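Local coordinates for bifunctional protein PutA (Bdellovibrio bacteriovorus, PDB 5UR2), which probably converts proline to glutamate in two steps, using a flavin-dependent proline dehydrogenase and an NAD-dependent L-glutamate gamma-semialdehyde dehydrogenase joined in one chain, at residues G66-V69 and A70-K74; T311-A314 and E315-W319; P459-G463 and K464-E468; S909-P912 and A913-N916. All coordinates share one frame; numbering follows the deposited sequence.

Contact 1: G66-V69 and A70-K74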
loop_
_atom_site.group_PDB
_atom_site.type_symbol
_atom_site.label_atom_id
_atom_site.label_comp_id
_atom_site.label_asym_id
_atom_site.label_seq_id
_atom_site.Cartn_x
_atom_site.Cartn_y
_atom_site.Cartn_z
ATOM N N GLY B 66 -32.481 34.067 -13.363
ATOM C CA GLY B 66 -33.373 33.292 -12.517
ATOM C C GLY B 66 -33.168 31.798 -12.649
ATOM O O GLY B 66 -33.222 31.061 -11.659
ATOM N N ASP B 67 -32.939 31.325 -13.875
ATOM C CA ASP B 67 -32.714 29.899 -14.082
ATOM C C ASP B 67 -31.480 29.417 -13.327
ATOM O O ASP B 67 -31.474 28.308 -12.782
ATOM C CB ASP B 67 -32.605 29.600 -15.574
ATOM C CG ASP B 67 -33.947 29.698 -16.284
ATOM O OD1 ASP B 67 -34.978 29.339 -15.674
ATOM O OD2 ASP B 67 -33.971 30.134 -17.452
ATOM N N GLU B 68 -30.431 30.244 -13.270
ATOM C CA GLU B 68 -29.206 29.843 -12.579
ATOM C C GLU B 68 -29.388 29.814 -11.061
ATOM O O GLU B 68 -28.777 28.980 -10.383
ATOM C CB GLU B 68 -28.054 30.784 -12.954
ATOM C CG GLU B 68 -27.490 30.600 -14.355
ATOM C CD GLU B 68 -26.706 29.307 -14.505
ATOM O OE1 GLU B 68 -25.465 29.337 -14.342
ATOM O OE2 GLU B 68 -27.332 28.258 -14.773
ATOM N N VAL B 69 -30.235 30.691 -10.509
ATOM C CA VAL B 69 -30.523 30.629 -9.077
ATOM C C VAL B 69 -31.218 29.313 -8.748
ATOM O O VAL B 69 -30.878 28.639 -7.768
ATOM C CB VAL B 69 -31.360 31.850 -8.637
ATOM C CG1 VAL B 69 -31.720 31.760 -7.165
ATOM C CG2 VAL B 69 -30.627 33.159 -8.929
ATOM N N ALA B 70 -32.190 28.914 -9.580
ATOM C CA ALA B 70 -32.881 27.646 -9.363
ATOM C C ALA B 70 -31.935 26.462 -9.496
ATOM O O ALA B 70 -32.023 25.497 -8.723
ATOM C CB ALA B 70 -34.042 27.502 -10.351
ATOM N N ARG B 71 -31.015 26.516 -10.464
ATOM C CA ARG B 71 -30.029 25.448 -10.602
ATOM C C ARG B 71 -29.153 25.338 -9.354
ATOM O O ARG B 71 -28.944 24.240 -8.823
ATOM C CB ARG B 71 -29.167 25.676 -11.849
ATOM C CG ARG B 71 -28.129 24.572 -12.048
ATOM C CD ARG B 71 -27.317 24.704 -13.338
ATOM N NE ARG B 71 -26.430 25.868 -13.391
ATOM C CZ ARG B 71 -25.193 25.907 -12.891
ATOM N NH1 ARG B 71 -24.678 24.856 -12.263
ATOM N NH2 ARG B 71 -24.467 27.006 -13.016
ATOM N N HIS B 72 -28.640 26.470 -8.857
ATOM C CA HIS B 72 -27.808 26.411 -7.655
ATOM C C HIS B 72 -28.606 25.900 -6.467
ATOM O O HIS B 72 -28.091 25.132 -5.642
ATOM C CB HIS B 72 -27.207 27.784 -7.340
ATOM C CG HIS B 72 -26.027 28.136 -8.190
ATOM N ND1 HIS B 72 -26.151 28.592 -9.482
ATOM C CD2 HIS B 72 -24.698 28.087 -7.936
ATOM C CE1 HIS B 72 -24.953 28.829 -9.981
ATOM N NE2 HIS B 72 -24.053 28.531 -9.063
ATOM N N LEU B 73 -29.872 26.309 -6.371
ATOM C CA LEU B 73 -30.717 25.858 -5.273
ATOM C C LEU B 73 -30.855 24.340 -5.280
ATOM O O LEU B 73 -30.620 23.679 -4.259
ATOM C CB LEU B 73 -32.080 26.544 -5.369
ATOM C CG LEU B 73 -32.883 26.672 -4.078
ATOM C CD1 LEU B 73 -32.093 27.434 -3.051
ATOM C CD2 LEU B 73 -34.197 27.376 -4.354
ATOM N N LYS B 74 -31.200 23.766 -6.441
ATOM C CA LYS B 74 -31.339 22.317 -6.542
ATOM C C LYS B 74 -30.035 21.617 -6.180
ATOM O O LYS B 74 -30.038 20.613 -5.456
ATOM C CB LYS B 74 -31.791 21.931 -7.955
#
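Glu68 and Arg71 form a two-bonded salt bridge near the start of helix 66-76. Their side chains lie alongside each other and point the same way. The arginine meets the carboxylate side-on. Arg71 NE gives its N-H to Glu68 OE2 at 2.9 Å, and Arg71 NH2 gives one to Glu68 OE1 at 2.9 Å. Both bonds are almost straight, and both oxygens lie in the guanidinium plane. They are met on the syn side but from out of the carboxylate plane, so the two flat groups are twisted 34° apart. A bend in each chain makes this possible, at chi2 of Glu68 (-71°) and at chi3 of Arg71 (67°). Arg71 NH1 turns to a second acid, Glu75, one helical turn further on.

The carbonyl of Glu68 is also gripped twice. It takes the helical bond from His72 N at 2.9 Å. From the opposite face of the carbonyl plane, His72 ND1 donates to Glu68 O at 2.8 Å, with the oxygen in the ring plane. His72 NE2 bonds to Asp758, so both ring nitrogens are held and the ring cannot easily turn. Such a setting may favour a positively charged imidazole.

Val69 sends its side chain into the fold, against Leu60, Ile63 and Ala103. Its oxygen accepts from Leu73 N at 2.9 Å. Ala70 N closes the first turn on Gly66 O at 3.2 Å. The arrangement is that of an alpha-helical i to i+3 Glu-Arg salt bridge, set over i to i+4 backbone bonds in the PutA N-terminal domain.

Contact 2: T311-A314 and E315-W319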
loop_
_atom_site.group_PDB
_atom_site.type_symbol
_atom_site.label_atom_id
_atom_site.label_comp_id
_atom_site.label_asym_id
_atom_site.label_seq_id
_atom_site.Cartn_x
_atom_site.Cartn_y
_atom_site.Cartn_z
ATOM N N THR B 311 -6.969 29.547 13.100
ATOM C CA THR B 311 -6.597 28.176 13.455
ATOM C C THR B 311 -6.330 27.342 12.202
ATOM O O THR B 311 -5.390 26.540 12.175
ATOM C CB THR B 311 -7.676 27.510 14.312
ATOM O OG1 THR B 311 -8.872 27.362 13.543
ATOM C CG2 THR B 311 -7.969 28.352 15.578
ATOM N N ILE B 312 -7.114 27.547 11.140
ATOM C CA ILE B 312 -6.902 26.792 9.901
ATOM C C ILE B 312 -5.578 27.197 9.256
ATOM O O ILE B 312 -4.754 26.351 8.890
ATOM C CB ILE B 312 -8.087 27.001 8.941
ATOM C CG1 ILE B 312 -9.355 26.366 9.504
ATOM C CG2 ILE B 312 -7.798 26.417 7.564
ATOM C CD1 ILE B 312 -10.629 26.810 8.771
ATOM N N GLU B 313 -5.346 28.504 9.135
ATOM C CA GLU B 313 -4.118 29.011 8.530
ATOM C C GLU B 313 -2.882 28.523 9.276
ATOM O O GLU B 313 -1.924 28.039 8.668
ATOM C CB GLU B 313 -4.162 30.541 8.499
ATOM C CG GLU B 313 -2.972 31.182 7.821
ATOM C CD GLU B 313 -2.951 30.955 6.313
ATOM O OE1 GLU B 313 -3.955 30.459 5.745
ATOM O OE2 GLU B 313 -1.910 31.273 5.701
ATOM N N ALA B 314 -2.887 28.642 10.602
ATOM C CA ALA B 314 -1.720 28.227 11.376
ATOM C C ALA B 314 -1.476 26.722 11.255
ATOM O O ALA B 314 -0.325 26.271 11.198
ATOM C CB ALA B 314 -1.881 28.629 12.846
ATOM N N GLU B 315 -2.537 25.923 11.255
ATOM C CA GLU B 315 -2.314 24.488 11.100
ATOM C C GLU B 315 -1.783 24.153 9.700
ATOM O O GLU B 315 -0.838 23.365 9.558
ATOM C CB GLU B 315 -3.593 23.718 11.399
ATOM C CG GLU B 315 -3.347 22.195 11.466
ATOM C CD GLU B 315 -4.522 21.432 12.030
ATOM O OE1 GLU B 315 -5.410 22.060 12.661
ATOM O OE2 GLU B 315 -4.560 20.200 11.838
ATOM N N GLN B 316 -2.341 24.780 8.664
ATOM C CA GLN B 316 -1.848 24.542 7.314
ATOM C C GLN B 316 -0.387 24.952 7.168
ATOM O O GLN B 316 0.370 24.315 6.424
ATOM C CB GLN B 316 -2.688 25.308 6.290
ATOM C CG GLN B 316 -4.065 24.748 6.041
ATOM C CD GLN B 316 -4.725 25.436 4.875
ATOM O OE1 GLN B 316 -4.144 26.348 4.270
ATOM N NE2 GLN B 316 -5.940 25.002 4.535
ATOM N N ARG B 317 0.032 26.005 7.860
ATOM C CA ARG B 317 1.405 26.464 7.722
ATOM C C ARG B 317 2.369 25.794 8.694
ATOM O O ARG B 317 3.587 25.978 8.559
ATOM C CB ARG B 317 1.464 27.989 7.869
ATOM C CG ARG B 317 0.845 28.711 6.673
ATOM C CD ARG B 317 1.026 30.208 6.782
ATOM N NE ARG B 317 0.462 30.915 5.635
ATOM C CZ ARG B 317 1.166 31.268 4.559
ATOM N NH1 ARG B 317 2.460 30.987 4.487
ATOM N NH2 ARG B 317 0.581 31.910 3.555
ATOM N N GLY B 318 1.868 24.988 9.626
ATOM C CA GLY B 318 2.711 24.488 10.700
ATOM C C GLY B 318 3.249 25.593 11.583
ATOM O O GLY B 318 4.374 25.496 12.066
ATOM N N TRP B 319 2.490 26.658 11.775
ATOM C CA TRP B 319 2.912 27.759 12.622
ATOM C C TRP B 319 2.163 27.715 13.945
ATOM O O TRP B 319 1.087 27.113 14.039
ATOM C CB TRP B 319 2.665 29.111 11.925
ATOM C CG TRP B 319 3.573 29.363 10.777
ATOM C CD1 TRP B 319 4.621 28.577 10.365
ATOM C CD2 TRP B 319 3.534 30.484 9.879
ATOM N NE1 TRP B 319 5.236 29.143 9.273
ATOM C CE2 TRP B 319 4.592 30.313 8.951
ATOM C CE3 TRP B 319 2.715 31.622 9.776
ATOM C CZ2 TRP B 319 4.849 31.230 7.919
ATOM C CZ3 TRP B 319 2.969 32.536 8.740
ATOM C CH2 TRP B 319 4.029 32.326 7.829
#
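Ala314 O receives the N-H of Trp319 at 2.9 Å, in the plane of the carbonyl. Gly318 N bonds to Glu315 O at 3.2 Å. Together the bonds from Trp319 and Gly318 make a Schellman motif at the end of helix 307-317. Gly318 has a positive phi (63°), which turns the chain out of the helix. Trp319 O then comes back to 3.5 Å from Ala314 CB.

Before the cap, Gln316 N donates to Ile312 O at 2.9 Å. The two side chains run side by side, with Gln316 NE2 3.8 Å from Ile312 CG2. The amide nitrogen finds its hydrogen-bond partner in Pro621 O of the second subunit.

Glu313 and Arg317, one turn apart, form a salt bridge through a single pair of atoms, Glu313 OE2 and Arg317 NE. The modelled separation is very short, so its exact length is doubtful. The carboxylate oxygen sits at the edge of the guanidinium, and the two planes are 49° apart. Glu313 bends at chi2 (70°) to reach across, while Arg317 stays extended from CG to NE. Along that extended part, Arg317 CD lies over the rim of one face of the Trp319 ring. The indole N-H is held by Leu470 O, which helps fix the rotation of the ring.

In the proline dehydrogenase barrel, helix 307-317 follows strand 298-302. The capped end leads through a loop to helix 327-343, and then to the next parallel strand, 349-353.

Contact 3: P459-G463 and K464-E468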
loop_
_atom_site.group_PDB
_atom_site.type_symbol
_atom_site.label_atom_id
_atom_site.label_comp_id
_atom_site.label_asym_id
_atom_site.label_seq_id
_atom_site.Cartn_x
_atom_site.Cartn_y
_atom_site.Cartn_z
ATOM N N PRO B 459 -0.325 19.648 18.927
ATOM C CA PRO B 459 0.414 18.391 19.143
ATOM C C PRO B 459 0.469 17.531 17.882
ATOM O O PRO B 459 -0.529 17.361 17.177
ATOM C CB PRO B 459 -0.380 17.696 20.252
ATOM C CG PRO B 459 -1.757 18.332 20.221
ATOM C CD PRO B 459 -1.592 19.714 19.680
ATOM N N LYS B 460 1.654 16.988 17.604
ATOM C CA LYS B 460 1.856 16.120 16.452
ATOM C C LYS B 460 1.342 14.727 16.783
ATOM O O LYS B 460 1.798 14.118 17.756
ATOM C CB LYS B 460 3.341 16.045 16.099
ATOM C CG LYS B 460 3.958 17.286 15.468
ATOM C CD LYS B 460 5.404 16.977 15.063
ATOM C CE LYS B 460 6.167 18.208 14.586
ATOM N NZ LYS B 460 5.294 19.190 13.896
ATOM N N LYS B 461 0.422 14.208 15.971
ATOM C CA LYS B 461 0.006 12.823 16.140
ATOM C C LYS B 461 1.209 11.921 15.881
ATOM O O LYS B 461 1.931 12.132 14.896
ATOM C CB LYS B 461 -1.129 12.471 15.186
ATOM C CG LYS B 461 -2.374 13.312 15.365
ATOM C CD LYS B 461 -3.307 13.121 14.187
ATOM C CE LYS B 461 -4.384 14.185 14.151
ATOM N NZ LYS B 461 -5.085 14.148 12.841
ATOM N N PRO B 462 1.483 10.938 16.739
ATOM C CA PRO B 462 2.699 10.133 16.551
ATOM C C PRO B 462 2.616 9.283 15.292
ATOM O O PRO B 462 1.559 8.767 14.929
ATOM C CB PRO B 462 2.761 9.270 17.817
ATOM C CG PRO B 462 1.805 9.934 18.799
ATOM C CD PRO B 462 0.742 10.560 17.954
ATOM N N GLY B 463 3.742 9.181 14.595
ATOM C CA GLY B 463 3.783 8.443 13.359
ATOM C C GLY B 463 3.307 9.191 12.137
ATOM O O GLY B 463 3.589 8.752 11.015
ATOM N N LYS B 464 2.606 10.307 12.302
ATOM C CA LYS B 464 2.095 11.033 11.151
ATOM C C LYS B 464 3.184 11.921 10.557
ATOM O O LYS B 464 4.002 12.480 11.279
ATOM C CB LYS B 464 0.877 11.868 11.553
ATOM C CG LYS B 464 0.233 12.643 10.426
ATOM C CD LYS B 464 -1.045 13.354 10.905
ATOM C CE LYS B 464 -1.532 14.449 9.935
ATOM N NZ LYS B 464 -1.737 13.994 8.525
ATOM N N PHE B 465 3.213 12.012 9.229
ATOM C CA PHE B 465 4.127 12.922 8.553
ATOM C C PHE B 465 3.622 14.356 8.626
ATOM O O PHE B 465 2.439 14.621 8.389
ATOM C CB PHE B 465 4.279 12.548 7.082
ATOM C CG PHE B 465 5.068 13.549 6.290
ATOM C CD1 PHE B 465 6.462 13.485 6.261
ATOM C CD2 PHE B 465 4.423 14.556 5.576
ATOM C CE1 PHE B 465 7.190 14.404 5.530
ATOM C CE2 PHE B 465 5.149 15.489 4.844
ATOM C CZ PHE B 465 6.537 15.415 4.824
ATOM N N TYR B 466 4.544 15.287 8.881
ATOM C CA TYR B 466 4.252 16.718 8.842
ATOM C C TYR B 466 5.230 17.406 7.907
ATOM O O TYR B 466 6.415 17.059 7.866
ATOM C CB TYR B 466 4.328 17.369 10.246
ATOM C CG TYR B 466 3.206 16.896 11.132
ATOM C CD1 TYR B 466 3.339 15.737 11.917
ATOM C CD2 TYR B 466 1.989 17.568 11.140
ATOM C CE1 TYR B 466 2.281 15.284 12.703
ATOM C CE2 TYR B 466 0.922 17.136 11.938
ATOM C CZ TYR B 466 1.071 15.986 12.708
ATOM O OH TYR B 466 0.001 15.570 13.472
ATOM N N ASN B 467 4.724 18.367 7.145
ATOM C CA ASN B 467 5.576 19.164 6.280
ATOM C C ASN B 467 6.379 20.188 7.078
ATOM O O ASN B 467 5.933 20.698 8.103
ATOM C CB ASN B 467 4.732 19.885 5.243
ATOM C CG ASN B 467 4.038 18.933 4.307
ATOM O OD1 ASN B 467 2.946 18.431 4.603
ATOM N ND2 ASN B 467 4.645 18.704 3.146
ATOM N N GLU B 468 7.544 20.524 6.556
ATOM C CA GLU B 468 8.390 21.551 7.153
ATOM C C GLU B 468 7.747 22.936 7.041
ATOM O O GLU B 468 7.351 23.350 5.938
ATOM C CB GLU B 468 9.752 21.544 6.456
ATOM C CG GLU B 468 10.673 22.659 6.901
ATOM C CD GLU B 468 11.289 22.429 8.268
ATOM O OE1 GLU B 468 11.258 21.286 8.784
ATOM O OE2 GLU B 468 11.804 23.407 8.833
#
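The chain makes a type II beta turn from Lys461 to Lys464, with Pro462 and Gly463 at its corners and a bond from Lys464 N to Lys461 O of 3.2 Å. Gly463 takes a positive phi (82°), as expected at the third position of this turn. Its carbonyl is bound by Arg606.

Beyond the turn, Tyr466 points back toward residues 459-463. Its hydroxyl oxygen accepts the backbone N-H of Lys461, with Lys461 N 2.9 Å from Tyr466 OH and near the ring plane.

Lys460 covers one face of the same ring. The lysine and the tyrosine slide past each other in opposite directions. Lys460 CB lies 3.6 Å from Tyr466 CE1. Lys460 CG makes a CH-pi contact over the face, 4.1 Å from the centroid of the Tyr466 ring. The chain then runs on toward the base of the tyrosine. A last torsion well away from a staggered value (chi4 -32°) leaves Lys460 NZ 4.6 Å from the centroid of the Tyr466 ring, an off-centre cation-pi contact.

Lys461 and Lys464 lie side by side, with Lys461 CD 4.0 Å from Lys464 CD. Their ammonium groups, Lys461 NZ and Lys464 NZ, are 5.5 Å apart. Lys464 NZ bonds to Gly618 O of the second subunit. On the far side of the chain, Phe465 packs edge-to-face with Tyr603 of helix 587-611.

The tyrosine thus serves as both an acceptor and an aromatic surface. Its electron-rich face probably steadies the Lys460 charge, whereas the nearby like charges of Lys461 and Lys464 probably repel one another mildly.

Contact 4: S909-P912 and A913-N916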
loop_
_atom_site.group_PDB
_atom_site.type_symbol
_atom_site.label_atom_id
_atom_site.label_comp_id
_atom_site.label_asym_id
_atom_site.label_seq_id
_atom_site.Cartn_x
_atom_site.Cartn_y
_atom_site.Cartn_z
ATOM N N SER B 909 -15.274 27.609 -9.003
ATOM C CA SER B 909 -16.698 27.472 -9.215
ATOM C C SER B 909 -17.371 27.342 -7.865
ATOM O O SER B 909 -16.783 26.832 -6.905
ATOM C CB SER B 909 -17.034 26.260 -10.089
ATOM O OG SER B 909 -18.443 26.109 -10.211
ATOM N N ARG B 910 -18.611 27.799 -7.801
ATOM C CA ARG B 910 -19.412 27.611 -6.605
ATOM C C ARG B 910 -20.698 26.871 -6.935
ATOM O O ARG B 910 -21.720 27.041 -6.275
ATOM C CB ARG B 910 -19.658 28.950 -5.913
ATOM C CG ARG B 910 -18.348 29.455 -5.301
ATOM C CD ARG B 910 -18.478 30.776 -4.605
ATOM N NE ARG B 910 -18.690 31.863 -5.547
ATOM C CZ ARG B 910 -18.901 33.122 -5.179
ATOM N NH1 ARG B 910 -18.921 33.431 -3.887
ATOM N NH2 ARG B 910 -19.099 34.066 -6.094
ATOM N N SER B 911 -20.620 26.018 -7.953
ATOM C CA SER B 911 -21.661 25.086 -8.324
ATOM C C SER B 911 -21.219 23.680 -7.964
ATOM O O SER B 911 -20.242 23.173 -8.542
ATOM C CB SER B 911 -21.962 25.169 -9.818
ATOM O OG SER B 911 -22.620 23.991 -10.251
ATOM N N PRO B 912 -21.904 23.018 -7.033
ATOM C CA PRO B 912 -21.546 21.620 -6.723
ATOM C C PRO B 912 -21.560 20.696 -7.934
ATOM O O PRO B 912 -20.668 19.850 -8.063
ATOM C CB PRO B 912 -22.602 21.224 -5.682
ATOM C CG PRO B 912 -22.946 22.548 -4.996
ATOM C CD PRO B 912 -22.908 23.569 -6.106
ATOM N N ALA B 913 -22.537 20.832 -8.834
ATOM C CA ALA B 913 -22.610 19.918 -9.976
ATOM C C ALA B 913 -21.512 20.204 -10.992
ATOM O O ALA B 913 -20.976 19.280 -11.611
ATOM C CB ALA B 913 -23.987 20.006 -10.645
ATOM N N ASN B 914 -21.189 21.479 -11.204
ATOM C CA ASN B 914 -20.075 21.821 -12.080
ATOM C C ASN B 914 -18.756 21.342 -11.486
ATOM O O ASN B 914 -17.890 20.834 -12.209
ATOM C CB ASN B 914 -20.051 23.335 -12.324
ATOM C CG ASN B 914 -21.154 23.795 -13.269
ATOM O OD1 ASN B 914 -21.960 22.987 -13.735
ATOM N ND2 ASN B 914 -21.205 25.101 -13.547
ATOM N N ILE B 915 -18.592 21.479 -10.170
ATOM C CA ILE B 915 -17.384 20.986 -9.516
ATOM C C ILE B 915 -17.258 19.478 -9.695
ATOM O O ILE B 915 -16.171 18.960 -9.975
ATOM C CB ILE B 915 -17.371 21.392 -8.028
ATOM C CG1 ILE B 915 -17.116 22.895 -7.888
ATOM C CG2 ILE B 915 -16.295 20.608 -7.244
ATOM C CD1 ILE B 915 -17.316 23.456 -6.467
ATOM N N ASN B 916 -18.361 18.744 -9.547
ATOM C CA ASN B 916 -18.274 17.298 -9.743
ATOM C C ASN B 916 -17.938 16.938 -11.190
ATOM O O ASN B 916 -17.157 16.009 -11.432
ATOM C CB ASN B 916 -19.564 16.619 -9.289
ATOM C CG ASN B 916 -19.664 16.535 -7.773
ATOM O OD1 ASN B 916 -18.646 16.540 -7.064
ATOM N ND2 ASN B 916 -20.887 16.450 -7.266
#
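Hydrogen bonds dominate where Ser911 meets Asn914. Ser911 is the N-cap of helix 912-921, and its OG accepts from Asn914 N at 3.0 Å with a nearly straight N-H (165°). The hydroxyl reaches this amide because OG lies anti to the backbone N of Ser911 (chi1 160°). Ser911 OG is bonded to Glu75 as well, and the same carboxylate oxygen takes the N-H of Ala913, an acid probably favoured here by the helix dipole. The regular helical bonds start at once, with Ile915 N to Ser911 O at 2.9 Å and Asn916 N to Pro912 O at 3.0 Å.

A second serine shapes the approach to the cap. Ser909 OG accepts from Ser911 N at 3.1 Å, which is an ST turn. Both Ser909 OG and Asn914 ND2 bond to Asp756, which ties the loop to the first turn of the helix. Helix 912-921 is the helix of a beta-alpha-beta crossover in the aldehyde dehydrogenase part, between the parallel strands 901-908 and 926-929.

Van der Waals contacts make up the rest. Ser911 CB rests 3.6 Å from Asn914 CB. Ile915 folds back along the loop, and its CD1 lies against the carbonyl oxygen Ser909 O at 3.4 Å. Ile915 CG1 is 4.0 Å from Ser909 CB. Arg976 of the second subunit packs on Ile915 and Arg910.

Contacts 1 and 4 are far apart in sequence but touch, with centres 12 Å apart. Arg71 NH1 lies 3.0 Å from Ser911 OG, a probable hydrogen bond, and His72 packs on the loop at Arg910 and Ser911. This joins the N-terminal domain to the aldehyde dehydrogenase part. Contacts 2 and 3 form a second pair, with centres 13 Å apart and nearest atoms about 5 Å apart, so they do not touch directly. Arg940 bonds to both, at Gln316 and at Asn467. Contacts 2, 3 and 4 also reach the second subunit. The Thr311 side chain of contact 2 is about 7 Å from the modified flavin. All four contacts lie away from the predicted catalytic residues Glu746 and Cys780.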